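Local coordinates for protein Atp-dependent DNA ligase (PDB 4D05) that probably seals nicks in DNA at the expense of ATP, as a minimal-type bacterial DNA ligase that passes through an enzyme-adenylate, at residues 10-15 with 135-140. Residues are numbered along the deposited sequence; the frame is centred on the assembly and turned at random.
Sequences TNYRQD and PNTVAL
Y12 reaches across to the first turn of helix 137-149 and meets L140 and T137 there. The tight side is apolar. Y12 CE1 lies 3.9 Å from L140 CD2, and the methyl approaches the ring obliquely as the two side chains meet head-on. L140 is buried, and it also touches V18, I134 and L175; Y12 rests on L175 too. With CG anti to the backbone N (chi1 176°), the Y12 ring extends from the chain and brings CE1 and OH to the helix.

The contact lies in the nucleotide-binding (adenylation) domain of the ligase. The loop after strand 8-11 and the start of the helix meet beside strand 173-175. Y12 pairs through its backbone with K174 of that strand, a residue of the AMP pocket. The Y12 side chain is about 11 Å from the bound AMP. N136 is the N-cap of the helix: its OD1 accepts from A139 N at 2.9 Å.

The looser side is at T137, which is partly exposed. Its CG2 is 3.8 Å from Y12 OH, and no direct hydrogen bond crosses the contact. A water in the plane of the Y12 ring, at its edge, bridges instead. The water O is hydrogen-bonded to Y12 OH at 2.5 Å and to T137 OG1 at 2.6 Å.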
ATOM      1  N   THR A  10      -8.256  -3.201   3.528  1.00 13.70           N
ATOM      2  CA  THR A  10      -8.042  -2.975   4.969  1.00 15.28           C
ATOM      3  C   THR A  10      -6.639  -3.424   5.425  1.00 13.55           C
ATOM      4  O   THR A  10      -5.850  -3.843   4.599  1.00 13.95           O
ATOM      5  CB  THR A  10      -9.088  -3.714   5.794  1.00 15.68           C
ATOM      6  OG1 THR A  10      -9.110  -5.106   5.427  1.00 17.44           O
ATOM      7  CG2 THR A  10     -10.477  -3.083   5.560  1.00 19.47           C
ATOM      8  N   ASN A  11      -6.318  -3.303   6.721  1.00 12.59           N
ATOM      9  CA  ASN A  11      -4.993  -3.730   7.193  1.00 14.76           C
ATOM     10  C   ASN A  11      -4.908  -5.189   7.584  1.00 12.12           C
ATOM     11  O   ASN A  11      -5.883  -5.777   8.031  1.00 14.10           O
ATOM     12  CB  ASN A  11      -4.532  -2.899   8.375  1.00 19.59           C
ATOM     13  CG  ASN A  11      -4.153  -1.515   7.973  1.00 23.28           C
ATOM     14  OD1 ASN A  11      -3.804  -1.265   6.826  1.00 24.20           O
ATOM     15  ND2 ASN A  11      -4.209  -0.599   8.917  1.00 25.42           N
ATOM     16  N   TYR A  12      -3.730  -5.769   7.382  1.00 12.23           N
ATOM     17  CA  TYR A  12      -3.443  -7.134   7.801  1.00 10.84           C
ATOM     18  C   TYR A  12      -3.854  -7.382   9.263  1.00 11.74           C
ATOM     19  O   TYR A  12      -3.665  -6.513  10.144  1.00 14.45           O
ATOM     20  CB  TYR A  12      -1.944  -7.394   7.629  1.00 12.75           C
ATOM     21  CG  TYR A  12      -1.512  -8.740   8.109  1.00 11.98           C
ATOM     22  CD1 TYR A  12      -1.753  -9.874   7.354  1.00 12.68           C
ATOM     23  CD2 TYR A  12      -0.855  -8.878   9.315  1.00 11.23           C
ATOM     24  CE1 TYR A  12      -1.398 -11.108   7.792  1.00 12.86           C
ATOM     25  CE2 TYR A  12      -0.486 -10.099   9.771  1.00 11.68           C
ATOM     26  CZ  TYR A  12      -0.744 -11.220   8.994  1.00 13.95           C
ATOM     27  OH  TYR A  12      -0.360 -12.449   9.432  1.00 17.68           O
ATOM     28  N   ARG A  13      -4.457  -8.541   9.493  1.00 12.13           N
ATOM     29  CA  ARG A  13      -4.847  -9.027  10.825  1.00 14.84           C
ATOM     30  C   ARG A  13      -4.150 -10.348  11.131  1.00 14.44           C
ATOM     31  O   ARG A  13      -4.165 -11.248  10.305  1.00 15.16           O
ATOM     32  CB  ARG A  13      -6.370  -9.183  10.895  1.00 16.27           C
ATOM     33  CG  ARG A  13      -7.120  -7.861  10.632  1.00 19.47           C
ATOM     34  CD  ARG A  13      -8.651  -8.031  10.601  1.00 24.37           C
ATOM     35  NE  ARG A  13      -9.137  -8.569   9.317  1.00 32.64           N
ATOM     36  CZ  ARG A  13      -9.560  -9.813   9.122  1.00 36.26           C
ATOM     37  NH1 ARG A  13      -9.581 -10.690  10.133  1.00 40.99           N
ATOM     38  NH2 ARG A  13      -9.979 -10.187   7.913  1.00 32.89           N
ATOM     39  N   GLN A  14      -3.544 -10.458  12.319  1.00 17.55           N
ATOM     40  CA  GLN A  14      -2.755 -11.640  12.696  1.00 20.81           C
ATOM     41  C   GLN A  14      -3.527 -12.935  12.732  1.00 21.50           C
ATOM     42  O   GLN A  14      -2.957 -14.010  12.508  1.00 23.00           O
ATOM     43  CB  GLN A  14      -2.141 -11.476  14.105  1.00 24.77           C
ATOM     44  CG  GLN A  14      -1.258 -10.306  14.264  1.00 30.86           C
ATOM     45  CD  GLN A  14      -0.415 -10.402  15.520  1.00 33.95           C
ATOM     46  OE1 GLN A  14      -0.650 -11.255  16.392  1.00 34.36           O
ATOM     47  NE2 GLN A  14       0.581  -9.533  15.618  1.00 34.32           N
ATOM     48  N   ASP A  15      -4.807 -12.864  13.060  1.00 19.89           N
ATOM     49  CA  ASP A  15      -5.516 -14.094  13.365  1.00 21.46           C
ATOM     50  C   ASP A  15      -6.267 -14.668  12.160  1.00 21.56           C
ATOM     51  O   ASP A  15      -7.225 -15.409  12.310  1.00 27.79           O
ATOM     52  CB  ASP A  15      -6.459 -13.895  14.546  1.00 28.56           C
ATOM     53  CG  ASP A  15      -7.652 -13.061  14.198  1.00 36.23           C
ATOM     54  OD1 ASP A  15      -7.534 -12.218  13.279  1.00 41.20           O
ATOM     55  OD2 ASP A  15      -8.708 -13.257  14.839  1.00 39.95           O
ATOM     56  N   PRO A 135       1.955 -21.061   2.879  1.00  5.72           N
ATOM     57  CA  PRO A 135       1.433 -22.074   3.808  1.00  7.79           C
ATOM     58  C   PRO A 135       1.216 -21.630   5.257  1.00  6.93           C
ATOM     59  O   PRO A 135       0.432 -22.277   5.981  1.00  6.97           O
ATOM     60  CB  PRO A 135       2.505 -23.171   3.769  1.00  7.54           C
ATOM     61  CG  PRO A 135       3.752 -22.449   3.371  1.00  7.10           C
ATOM     62  CD  PRO A 135       3.275 -21.432   2.361  1.00  5.57           C
ATOM     63  N   ASN A 136       1.896 -20.577   5.706  1.00  4.93           N
ATOM     64  CA  ASN A 136       1.807 -20.181   7.108  1.00  5.61           C
ATOM     65  C   ASN A 136       2.370 -18.792   7.283  1.00  5.34           C
ATOM     66  O   ASN A 136       2.996 -18.255   6.378  1.00  4.16           O
ATOM     67  CB  ASN A 136       2.522 -21.169   8.056  1.00  4.49           C
ATOM     68  CG  ASN A 136       3.918 -21.505   7.591  1.00  5.03           C
ATOM     69  OD1 ASN A 136       4.801 -20.658   7.546  1.00  5.27           O
ATOM     70  ND2 ASN A 136       4.116 -22.772   7.209  1.00  6.19           N
ATOM     71  N   THR A 137       2.152 -18.209   8.448  1.00  4.58           N
ATOM     72  CA  THR A 137       2.554 -16.818   8.692  1.00  5.45           C
ATOM     73  C   THR A 137       4.072 -16.608   8.691  1.00  4.34           C
ATOM     74  O   THR A 137       4.582 -15.590   8.176  1.00  4.31           O
ATOM     75  CB  THR A 137       2.014 -16.352  10.009  1.00 11.61           C
ATOM     76  OG1 THR A 137       0.587 -16.433   9.967  1.00 12.66           O
ATOM     77  CG2 THR A 137       2.456 -14.877  10.259  1.00 12.67           C
ATOM     78  N   VAL A 138       4.823 -17.559   9.238  1.00  4.53           N
ATOM     79  CA  VAL A 138       6.261 -17.439   9.163  1.00  4.13           C
ATOM     80  C   VAL A 138       6.727 -17.321   7.702  1.00  4.46           C
ATOM     81  O   VAL A 138       7.573 -16.482   7.350  1.00  4.28           O
ATOM     82  CB  VAL A 138       6.968 -18.607   9.881  1.00  6.33           C
ATOM     83  CG1 VAL A 138       8.446 -18.567   9.570  1.00  5.44           C
ATOM     84  CG2 VAL A 138       6.706 -18.499  11.375  1.00  7.45           C
ATOM     85  N   ALA A 139       6.174 -18.152   6.829  1.00  4.12           N
ATOM     86  CA  ALA A 139       6.528 -18.092   5.427  1.00  3.15           C
ATOM     87  C   ALA A 139       6.086 -16.774   4.759  1.00  2.58           C
ATOM     88  O   ALA A 139       6.776 -16.220   3.917  1.00  3.09           O
ATOM     89  CB  ALA A 139       5.924 -19.284   4.706  1.00  2.93           C
ATOM     90  N   LEU A 140       4.967 -16.256   5.210  1.00  2.26           N
ATOM     91  CA  LEU A 140       4.429 -15.011   4.694  1.00  2.66           C
ATOM     92  C   LEU A 140       5.377 -13.842   5.036  1.00  1.78           C
ATOM     93  O   LEU A 140       5.681 -12.977   4.188  1.00  3.62           O
ATOM     94  CB  LEU A 140       3.054 -14.777   5.304  1.00  3.38           C
ATOM     95  CG  LEU A 140       2.364 -13.495   4.861  1.00  4.45           C
ATOM     96  CD1 LEU A 140       1.972 -13.575   3.398  1.00  6.43           C
ATOM     97  CD2 LEU A 140       1.159 -13.183   5.775  1.00  6.36           C
TER
HETATM   98  O   HOH W   1      -0.980 -14.782   8.723  0.84 19.68           O